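Local coordinates for Sodium/sialic acid symporter SiaT (Proteus mirabilis, PDB 5NV9), which couples the inward Na+ gradient to uptake of the host-derived sialic acid N-acetylneuraminic acid across the inner membrane of Proteus mirabilis, at residues A[63-68]-A[288-292]; A[71-77]-A[220-226]; A[111-116]-A[483-487]. All coordinates share one frame. Residues are numbered along the deposited sequence.

Contact 1: A[63-68]-A[288-292]; sequences TFMSIP and FFAIG. With SLB (N-acetyl-beta-neuraminic acid), chain D.
Two buried helices of the LeuT fold cross here at -49°, their short axes 8.1 Å apart at closest approach: 63-68, from the helix that follows the substrate- and Na+-binding residues around Leu-59, and 288-292, near the periplasmic end of a transmembrane helix. The backbones converge toward the C-terminal ends, where the CA atoms of Pro-68 and Gly-292 are 3.9 Å apart. CA-H...O contacts mark this approach, from Gly-292 CA to Pro-68 O (3.1 Å) and from Pro-68 CA to Phe-288 O (3.4 Å); a side chain on Gly-292 would clash with Pro-68 O. The helix 63-68 is kinked at Pro-68, which has no amide proton.

Packing is aromatic and aliphatic. Phe-288 (chi1 m) is a knob in the hole formed by Thr-63, Phe-64, Ile-67 and Pro-68, and its edge meets the face of Phe-64 (chi1 t) with centroids 4.9 Å apart and planes at 64°. Ile-67 CG2 lies 3.4 Å above the centroid of the Phe-289 ring, a CH-pi contact.

The polar contacts of Thr-63 with the ligand stand apart from the packing. Thr-63 N donates weakly to O1A of N-acetyl-beta-neuraminic acid (3.0 Å), and Thr-63 OG1 accepts from its O7 (2.7 Å). With no hydrogen bond between them, the helices join through apolar and aromatic packing with CA-H...O contacts, next to Thr-63 of the sialic acid pocket.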
loop_
_atom_site.group_PDB
_atom_site.type_symbol
_atom_site.label_atom_id
_atom_site.label_comp_id
_atom_site.label_asym_id
_atom_site.label_seq_id
_atom_site.Cartn_x
_atom_site.Cartn_y
_atom_site.Cartn_z
ATOM N N THR A 63 -3.246 6.502 4.390
ATOM C CA THR A 63 -2.454 6.937 5.531
ATOM C C THR A 63 -2.530 8.463 5.654
ATOM O O THR A 63 -2.720 9.010 6.768
ATOM C CB THR A 63 -0.951 6.507 5.407
ATOM O OG1 THR A 63 -0.778 5.136 5.782
ATOM C CG2 THR A 63 -0.002 7.405 6.247
ATOM N N PHE A 64 -2.401 9.159 4.511
ATOM C CA PHE A 64 -2.197 10.621 4.532
ATOM C C PHE A 64 -3.399 11.309 5.183
ATOM O O PHE A 64 -3.209 12.212 6.012
ATOM C CB PHE A 64 -1.952 11.176 3.127
ATOM C CG PHE A 64 -1.228 12.524 3.094
ATOM C CD1 PHE A 64 -1.844 13.691 3.535
ATOM C CD2 PHE A 64 0.051 12.622 2.567
ATOM C CE1 PHE A 64 -1.153 14.923 3.513
ATOM C CE2 PHE A 64 0.749 13.854 2.502
ATOM C CZ PHE A 64 0.147 15.008 2.961
HETATM N N MSE A 65 -4.606 10.888 4.814
HETATM C CA MSE A 65 -5.860 11.428 5.356
HETATM C C MSE A 65 -6.348 10.761 6.620
HETATM O O MSE A 65 -6.846 11.465 7.491
HETATM C CB MSE A 65 -7.032 11.354 4.361
HETATM C CG MSE A 65 -7.486 12.773 3.963
HETATM SE SE MSE A 65 -6.054 13.601 2.905
HETATM C CE MSE A 65 -5.990 12.254 1.471
ATOM N N SER A 66 -6.255 9.424 6.727
ATOM C CA SER A 66 -6.834 8.696 7.839
ATOM C C SER A 66 -6.062 8.730 9.122
ATOM O O SER A 66 -6.665 8.669 10.173
ATOM C CB SER A 66 -6.958 7.192 7.522
ATOM O OG SER A 66 -7.920 7.074 6.537
ATOM N N ILE A 67 -4.745 8.705 9.042
ATOM C CA ILE A 67 -3.958 8.587 10.261
ATOM C C ILE A 67 -4.107 9.886 11.068
ATOM O O ILE A 67 -4.419 9.812 12.277
ATOM C CB ILE A 67 -2.487 8.193 10.055
ATOM C CG1 ILE A 67 -2.290 6.684 9.768
ATOM C CG2 ILE A 67 -1.668 8.596 11.272
ATOM C CD1 ILE A 67 -3.009 5.722 10.698
ATOM N N PRO A 68 -3.937 11.064 10.415
ATOM C CA PRO A 68 -4.264 12.320 11.126
ATOM C C PRO A 68 -5.712 12.371 11.685
ATOM O O PRO A 68 -5.905 12.839 12.815
ATOM C CB PRO A 68 -4.035 13.410 10.065
ATOM C CG PRO A 68 -2.981 12.802 9.163
ATOM C CD PRO A 68 -3.321 11.317 9.112
ATOM N N PHE A 288 2.404 12.055 10.700
ATOM C CA PHE A 288 0.964 11.975 10.402
ATOM C C PHE A 288 0.121 11.917 11.699
ATOM O O PHE A 288 -0.918 12.549 11.789
ATOM C CB PHE A 288 0.660 10.858 9.416
ATOM C CG PHE A 288 1.165 11.152 8.035
ATOM C CD1 PHE A 288 0.489 12.051 7.212
ATOM C CD2 PHE A 288 2.328 10.601 7.562
ATOM C CE1 PHE A 288 0.990 12.401 5.949
ATOM C CE2 PHE A 288 2.840 10.950 6.297
ATOM C CZ PHE A 288 2.153 11.819 5.481
ATOM N N PHE A 289 0.589 11.181 12.694
ATOM C CA PHE A 289 -0.062 11.174 14.013
ATOM C C PHE A 289 0.055 12.563 14.622
ATOM O O PHE A 289 -0.941 13.109 15.105
ATOM C CB PHE A 289 0.578 10.112 14.933
ATOM C CG PHE A 289 0.158 8.721 14.572
ATOM C CD1 PHE A 289 -1.052 8.235 15.029
ATOM C CD2 PHE A 289 0.907 7.924 13.680
ATOM C CE1 PHE A 289 -1.477 6.943 14.686
ATOM C CE2 PHE A 289 0.450 6.643 13.314
ATOM C CZ PHE A 289 -0.757 6.162 13.810
ATOM N N ALA A 290 1.268 13.130 14.591
ATOM C CA ALA A 290 1.508 14.429 15.208
ATOM C C ALA A 290 0.622 15.483 14.607
ATOM O O ALA A 290 0.094 16.348 15.341
ATOM C CB ALA A 290 2.982 14.825 15.191
ATOM N N ILE A 291 0.367 15.367 13.304
ATOM C CA ILE A 291 -0.565 16.263 12.644
ATOM C C ILE A 291 -2.008 16.246 13.212
ATOM O O ILE A 291 -2.578 17.325 13.452
ATOM C CB ILE A 291 -0.562 16.098 11.104
ATOM C CG1 ILE A 291 0.721 16.682 10.530
ATOM C CG2 ILE A 291 -1.722 16.826 10.475
ATOM C CD1 ILE A 291 1.046 16.050 9.188
ATOM N N GLY A 292 -2.578 15.046 13.424
ATOM C CA GLY A 292 -3.897 14.897 14.041
ATOM C C GLY A 292 -3.939 15.417 15.449
ATOM O O GLY A 292 -4.857 16.095 15.821
HETATM C C1 SLB D . -1.680 3.012 3.094
HETATM C C2 SLB D . -1.172 1.912 3.986
HETATM C C3 SLB D . -2.285 1.473 4.908
HETATM C C4 SLB D . -1.797 0.497 6.003
HETATM C C5 SLB D . -0.714 1.254 6.771
HETATM C C6 SLB D . 0.409 1.688 5.805
HETATM C C7 SLB D . 1.549 2.480 6.459
HETATM C C8 SLB D . 2.594 2.886 5.452
HETATM C C9 SLB D . 3.806 3.525 6.128
HETATM C C10 SLB D . -0.195 0.779 9.136
HETATM C C11 SLB D . 0.730 -0.025 10.013
HETATM N N5 SLB D . -0.149 0.423 7.844
HETATM O O1A SLB D . -1.497 4.222 3.466
HETATM O O1B SLB D . -2.321 2.680 2.025
HETATM O O2 SLB D . -0.692 0.781 3.204
HETATM O O4 SLB D . -2.889 0.133 6.917
HETATM O O6 SLB D . -0.125 2.514 4.773
HETATM O O7 SLB D . 1.059 3.690 7.044
HETATM O O8 SLB D . 3.007 1.754 4.696
HETATM O O9 SLB D . 4.520 2.590 6.975
HETATM O O10 SLB D . -0.885 1.718 9.566
#

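Contact 2: A[71-77]-A[220-226]; sequences AYTSDWT and KFFPTTQ
This is a polar and aromatic junction between two segments at the periplasmic side, the C-terminal end of helix 61-73 with the turn after it and the loop that follows helix 207-217. Segment 71-77 leaves helical geometry at Ser-74, while 220-223 is irregular loop before a 3-10 turn at 224-226. The CA atoms pair Asp-75 with Lys-220 (4.4 Å), Trp-76 with Phe-221 and Thr-77 with Phe-222.

Lys-220, with chi3 and chi4 both p, curls its NZ onto the helix end and donates to Tyr-72 O (2.8 Å) and, just past it, Ser-74 O (3.0 Å). Water 1 bridges Ala-71 O and Lys-220 O. Trp-76 N donates to Phe-221 O (3.0 Å), in keeping with the CA pairing. Asp-75 forms an Asx turn, its OD1 accepting from Thr-77 N (2.8 Å) and OG1 (2.6 Å); water 2 links Thr-77 OG1 to Gln-226 NE2. The Phe-221 edge meets the face of Trp-76 in a T-shaped pair, its centroid 5.0 Å from that of the five-membered ring, planes at 75°.

Helix 267-301 flanks the junction, with Ser-293 OG hydrogen-bonded to Trp-76 NE1 and Phe-296 in a cation-pi contact with Lys-220, while helix 236-253 packs against Thr-77.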
loop_
_atom_site.group_PDB
_atom_site.type_symbol
_atom_site.label_atom_id
_atom_site.label_comp_id
_atom_site.label_asym_id
_atom_site.label_seq_id
_atom_site.Cartn_x
_atom_site.Cartn_y
_atom_site.Cartn_z
ATOM N N ALA A 71 -5.667 10.206 14.815
ATOM C CA ALA A 71 -5.025 10.766 16.034
ATOM C C ALA A 71 -5.898 11.894 16.608
ATOM O O ALA A 71 -5.963 12.078 17.815
ATOM C CB ALA A 71 -3.648 11.286 15.720
ATOM N N TYR A 72 -6.480 12.703 15.701
ATOM C CA TYR A 72 -7.457 13.762 16.039
ATOM C C TYR A 72 -8.649 13.256 16.936
ATOM O O TYR A 72 -8.899 13.823 18.032
ATOM C CB TYR A 72 -8.002 14.412 14.766
ATOM C CG TYR A 72 -8.894 15.606 15.071
ATOM C CD1 TYR A 72 -10.214 15.422 15.439
ATOM C CD2 TYR A 72 -8.414 16.899 15.022
ATOM C CE1 TYR A 72 -11.031 16.483 15.743
ATOM C CE2 TYR A 72 -9.254 17.974 15.266
ATOM C CZ TYR A 72 -10.547 17.743 15.644
ATOM O OH TYR A 72 -11.380 18.758 15.966
ATOM N N THR A 73 -9.346 12.197 16.466
ATOM C CA THR A 73 -10.474 11.628 17.158
ATOM C C THR A 73 -10.124 10.648 18.297
ATOM O O THR A 73 -10.945 10.392 19.159
ATOM C CB THR A 73 -11.384 10.881 16.176
ATOM O OG1 THR A 73 -10.634 9.808 15.608
ATOM C CG2 THR A 73 -11.833 11.817 15.079
ATOM N N SER A 74 -8.941 10.062 18.294
ATOM C CA SER A 74 -8.620 9.070 19.330
ATOM C C SER A 74 -7.203 9.218 19.837
ATOM O O SER A 74 -6.944 10.056 20.682
ATOM C CB SER A 74 -8.887 7.621 18.834
ATOM O OG SER A 74 -8.027 7.352 17.750
ATOM N N ASP A 75 -6.298 8.345 19.385
ATOM C CA ASP A 75 -5.007 8.308 19.965
ATOM C C ASP A 75 -3.910 7.842 18.976
ATOM O O ASP A 75 -4.131 7.757 17.751
ATOM C CB ASP A 75 -5.104 7.436 21.204
ATOM C CG ASP A 75 -5.615 6.022 20.897
ATOM O OD1 ASP A 75 -5.048 5.339 20.018
ATOM O OD2 ASP A 75 -6.537 5.546 21.578
ATOM N N TRP A 76 -2.718 7.560 19.490
ATOM C CA TRP A 76 -1.615 7.094 18.654
ATOM C C TRP A 76 -1.460 5.590 18.690
ATOM O O TRP A 76 -0.476 5.107 18.161
ATOM C CB TRP A 76 -0.295 7.681 19.126
ATOM C CG TRP A 76 -0.051 9.122 18.811
ATOM C CD1 TRP A 76 -0.958 10.135 18.822
ATOM C CD2 TRP A 76 1.202 9.702 18.516
ATOM N NE1 TRP A 76 -0.350 11.314 18.482
ATOM C CE2 TRP A 76 0.980 11.072 18.272
ATOM C CE3 TRP A 76 2.505 9.176 18.366
ATOM C CZ2 TRP A 76 2.011 11.956 17.962
ATOM C CZ3 TRP A 76 3.524 10.046 18.023
ATOM C CH2 TRP A 76 3.267 11.432 17.792
ATOM N N THR A 77 -2.378 4.827 19.271
ATOM C CA THR A 77 -2.080 3.387 19.406
ATOM C C THR A 77 -1.718 2.654 18.101
ATOM O O THR A 77 -0.911 1.762 18.127
ATOM C CB THR A 77 -3.178 2.613 20.134
ATOM O OG1 THR A 77 -4.435 2.855 19.534
ATOM C CG2 THR A 77 -3.207 3.003 21.572
ATOM N N LYS A 220 -4.398 11.137 24.898
ATOM C CA LYS A 220 -4.515 10.847 23.501
ATOM C C LYS A 220 -3.219 10.345 22.882
ATOM O O LYS A 220 -3.051 10.426 21.642
ATOM C CB LYS A 220 -5.046 12.078 22.765
ATOM C CG LYS A 220 -6.520 12.347 23.003
ATOM C CD LYS A 220 -6.982 13.702 22.472
ATOM C CE LYS A 220 -7.213 13.748 20.942
ATOM N NZ LYS A 220 -8.195 12.758 20.476
ATOM N N PHE A 221 -2.275 9.904 23.700
ATOM C CA PHE A 221 -1.108 9.159 23.169
ATOM C C PHE A 221 -1.344 7.645 23.260
ATOM O O PHE A 221 -1.765 7.046 22.287
ATOM C CB PHE A 221 0.182 9.576 23.848
ATOM C CG PHE A 221 0.650 10.934 23.437
ATOM C CD1 PHE A 221 0.958 11.196 22.124
ATOM C CD2 PHE A 221 0.825 11.932 24.364
ATOM C CE1 PHE A 221 1.421 12.451 21.735
ATOM C CE2 PHE A 221 1.268 13.214 23.992
ATOM C CZ PHE A 221 1.554 13.466 22.674
ATOM N N PHE A 222 -1.133 7.041 24.425
ATOM C CA PHE A 222 -1.265 5.576 24.581
ATOM C C PHE A 222 -2.134 5.318 25.786
ATOM O O PHE A 222 -1.608 5.043 26.874
ATOM C CB PHE A 222 0.126 4.910 24.673
ATOM C CG PHE A 222 0.978 5.156 23.455
ATOM C CD1 PHE A 222 0.815 4.401 22.320
ATOM C CD2 PHE A 222 1.882 6.201 23.429
ATOM C CE1 PHE A 222 1.583 4.634 21.201
ATOM C CE2 PHE A 222 2.654 6.457 22.308
ATOM C CZ PHE A 222 2.495 5.680 21.188
ATOM N N PRO A 223 -3.469 5.468 25.628
ATOM C CA PRO A 223 -4.312 5.372 26.849
ATOM C C PRO A 223 -4.288 3.915 27.373
ATOM O O PRO A 223 -4.405 2.984 26.590
ATOM C CB PRO A 223 -5.723 5.780 26.360
ATOM C CG PRO A 223 -5.659 5.723 24.862
ATOM C CD PRO A 223 -4.250 5.798 24.425
ATOM N N THR A 224 -4.058 3.729 28.662
ATOM C CA THR A 224 -3.900 2.393 29.197
ATOM C C THR A 224 -5.255 1.662 29.251
ATOM O O THR A 224 -5.301 0.454 29.394
ATOM C CB THR A 224 -3.236 2.424 30.572
ATOM O OG1 THR A 224 -3.991 3.255 31.434
ATOM C CG2 THR A 224 -1.852 2.962 30.471
ATOM N N THR A 225 -6.349 2.402 29.090
ATOM C CA THR A 225 -7.654 1.797 28.944
ATOM C C THR A 225 -7.760 0.971 27.664
ATOM O O THR A 225 -8.667 0.122 27.543
ATOM C CB THR A 225 -8.773 2.857 28.929
ATOM O OG1 THR A 225 -8.454 3.873 27.987
ATOM C CG2 THR A 225 -8.907 3.508 30.291
ATOM N N GLN A 226 -6.852 1.196 26.714
ATOM C CA GLN A 226 -6.773 0.344 25.529
ATOM C C GLN A 226 -5.827 -0.863 25.658
ATOM O O GLN A 226 -5.645 -1.610 24.689
ATOM C CB GLN A 226 -6.381 1.196 24.350
ATOM C CG GLN A 226 -7.439 2.201 24.041
ATOM C CD GLN A 226 -8.726 1.544 23.605
ATOM O OE1 GLN A 226 -9.718 1.485 24.357
ATOM N NE2 GLN A 226 -8.711 1.003 22.399
HETATM O O HOH W 1 -3.803 12.277 19.490
HETATM O O HOH W 2 -6.090 0.992 20.722
#

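Contact 3: A[111-116]-A[483-487]; sequences YLEARF and AKQLS
Ala-483 enters the contact from the C-terminal tail, beyond helix 459-475, with its CB 4.2 Å from Arg-115 NH1. That guanidinium is held chiefly by other parts of the chain: NE bonds to Gly-425 O and NH1 to Ala-431 O. The partner segment is the end of a short helix, 111-115, closed by the backbone bonds Arg-115 N to Tyr-111 O and Phe-116 N to Leu-112 O, both 2.8 Å; Phe-116 is the first residue to leave helical geometry.

Lys-484, extended like Ala-483 (psi near 146°), lies closest in register, its CA 6.3 Å from that of Arg-115. Its N donates to water 3 (2.9 Å), which in turn donates to Arg-115 O (2.7 Å). The side chain (chi1 m, chi2 t, chi3 m, chi4 t) runs across the helix end, and NZ donates to Phe-116 O (2.6 Å) and Glu-113 O (3.2 Å). The ammonium thus bonds one carbonyl in the last turn of the helix and one just beyond it, on the cytoplasmic side, away from the substrate and Na+ sites.

Gln-485 points its CB away from the helix. At Leu-486 the backbone turns to positive phi (52°), and the side chain (chi1 t, chi2 p) comes back toward 111-116: CD1 lies 4.2 Å from Ala-114 CB, while CD2 is 3.9 Å from Tyr-111 CE1 and 4.0 Å from Arg-115 CA.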
loop_
_atom_site.group_PDB
_atom_site.type_symbol
_atom_site.label_atom_id
_atom_site.label_comp_id
_atom_site.label_asym_id
_atom_site.label_seq_id
_atom_site.Cartn_x
_atom_site.Cartn_y
_atom_site.Cartn_z
ATOM N N TYR A 111 6.998 -18.375 -6.769
ATOM C CA TYR A 111 7.513 -19.155 -5.648
ATOM C C TYR A 111 6.524 -20.304 -5.258
ATOM O O TYR A 111 6.965 -21.428 -4.978
ATOM C CB TYR A 111 7.820 -18.265 -4.427
ATOM C CG TYR A 111 8.004 -19.060 -3.181
ATOM C CD1 TYR A 111 9.206 -19.697 -2.937
ATOM C CD2 TYR A 111 6.932 -19.243 -2.258
ATOM C CE1 TYR A 111 9.371 -20.495 -1.811
ATOM C CE2 TYR A 111 7.081 -20.048 -1.150
ATOM C CZ TYR A 111 8.297 -20.671 -0.922
ATOM O OH TYR A 111 8.481 -21.446 0.206
ATOM N N LEU A 112 5.212 -19.988 -5.227
ATOM C CA LEU A 112 4.191 -20.930 -4.808
ATOM C C LEU A 112 4.063 -22.134 -5.750
ATOM O O LEU A 112 3.801 -23.239 -5.271
ATOM C CB LEU A 112 2.827 -20.272 -4.610
ATOM C CG LEU A 112 2.699 -19.164 -3.532
ATOM C CD1 LEU A 112 1.306 -18.556 -3.550
ATOM C CD2 LEU A 112 3.078 -19.645 -2.137
ATOM N N GLU A 113 4.280 -21.942 -7.049
ATOM C CA GLU A 113 4.321 -23.063 -7.953
ATOM C C GLU A 113 5.600 -23.843 -7.719
ATOM O O GLU A 113 5.548 -25.073 -7.632
ATOM C CB GLU A 113 4.174 -22.687 -9.423
ATOM C CG GLU A 113 4.382 -23.873 -10.345
ATOM C CD GLU A 113 3.680 -23.766 -11.681
ATOM O OE1 GLU A 113 3.318 -22.662 -12.143
ATOM O OE2 GLU A 113 3.444 -24.839 -12.269
ATOM N N ALA A 114 6.733 -23.180 -7.592
ATOM C CA ALA A 114 7.981 -23.887 -7.279
ATOM C C ALA A 114 7.944 -24.698 -5.982
ATOM O O ALA A 114 8.519 -25.760 -5.918
ATOM C CB ALA A 114 9.145 -22.910 -7.225
ATOM N N ARG A 115 7.279 -24.184 -4.936
ATOM C CA ARG A 115 7.228 -24.815 -3.618
ATOM C C ARG A 115 6.120 -25.857 -3.545
ATOM O O ARG A 115 6.291 -26.898 -2.885
ATOM C CB ARG A 115 6.970 -23.719 -2.550
ATOM C CG ARG A 115 6.770 -24.206 -1.138
ATOM C CD ARG A 115 8.020 -24.970 -0.665
ATOM N NE ARG A 115 7.833 -25.445 0.679
ATOM C CZ ARG A 115 7.214 -26.570 0.993
ATOM N NH1 ARG A 115 6.766 -27.359 0.040
ATOM N NH2 ARG A 115 7.051 -26.907 2.264
ATOM N N PHE A 116 4.976 -25.533 -4.178
ATOM C CA PHE A 116 3.752 -26.286 -4.118
ATOM C C PHE A 116 3.304 -26.698 -5.518
ATOM O O PHE A 116 3.942 -27.575 -6.181
ATOM C CB PHE A 116 2.661 -25.463 -3.379
ATOM C CG PHE A 116 2.964 -25.232 -1.917
ATOM C CD1 PHE A 116 3.339 -26.280 -1.098
ATOM C CD2 PHE A 116 2.842 -23.949 -1.350
ATOM C CE1 PHE A 116 3.622 -26.067 0.257
ATOM C CE2 PHE A 116 3.083 -23.745 -0.017
ATOM C CZ PHE A 116 3.494 -24.798 0.793
ATOM N N ALA A 483 6.697 -33.645 0.271
ATOM C CA ALA A 483 6.903 -32.238 -0.185
ATOM C C ALA A 483 7.962 -32.129 -1.253
ATOM O O ALA A 483 8.905 -32.899 -1.214
ATOM C CB ALA A 483 7.304 -31.395 0.972
ATOM N N LYS A 484 7.828 -31.158 -2.174
ATOM C CA LYS A 484 8.891 -30.864 -3.083
ATOM C C LYS A 484 10.044 -30.292 -2.299
ATOM O O LYS A 484 9.855 -29.630 -1.280
ATOM C CB LYS A 484 8.455 -29.943 -4.211
ATOM C CG LYS A 484 7.389 -30.574 -5.077
ATOM C CD LYS A 484 7.305 -29.924 -6.430
ATOM C CE LYS A 484 6.796 -28.516 -6.321
ATOM N NZ LYS A 484 6.081 -28.202 -7.584
ATOM N N GLN A 485 11.243 -30.614 -2.756
ATOM C CA GLN A 485 12.452 -30.338 -2.002
ATOM C C GLN A 485 12.792 -28.809 -1.991
ATOM O O GLN A 485 12.827 -28.203 -0.925
ATOM C CB GLN A 485 13.587 -31.257 -2.540
ATOM C CG GLN A 485 15.025 -30.809 -2.317
ATOM C CD GLN A 485 15.362 -30.583 -0.868
ATOM O OE1 GLN A 485 14.564 -30.883 0.026
ATOM N NE2 GLN A 485 16.578 -30.100 -0.618
ATOM N N LEU A 486 13.010 -28.199 -3.164
ATOM C CA LEU A 486 13.390 -26.761 -3.318
ATOM C C LEU A 486 14.619 -26.280 -2.477
ATOM O O LEU A 486 14.464 -25.576 -1.499
ATOM C CB LEU A 486 12.160 -25.847 -3.104
ATOM C CG LEU A 486 12.253 -24.468 -3.797
ATOM C CD1 LEU A 486 12.423 -24.641 -5.312
ATOM C CD2 LEU A 486 11.049 -23.574 -3.514
ATOM N N SER A 487 15.839 -26.604 -2.901
ATOM C CA SER A 487 17.024 -26.337 -2.085
ATOM C C SER A 487 17.782 -25.054 -2.420
ATOM O O SER A 487 18.541 -25.025 -3.382
ATOM C CB SER A 487 17.984 -27.514 -2.196
ATOM O OG SER A 487 18.256 -27.826 -3.540
HETATM O O HOH W 3 5.488 -29.429 -2.170
#

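How the contacts relate
Contacts 1 and 2 share helix 61-73 and adjoin one another, their centres 13 Å apart: the Phe-289 side chain and backbone of contact 1 pack on Trp-76 and Ala-71 of contact 2. Contact 1 is fully buried beside the substrate and lacks hydrogen bonds between its segments, whereas the partly buried contact 2, farther toward the periplasm, adds ammonium, backbone and water bonds to its aromatic pair. Contact 3 lies about 42 Å from contact 1, centre to centre, on the cytoplasmic side. It resembles contact 2 in using a lysine ammonium and a water at a helix C-terminus, but its apolar part is Leu-486 against Ala-114 and the Tyr-111 ring, with no aromatic pair.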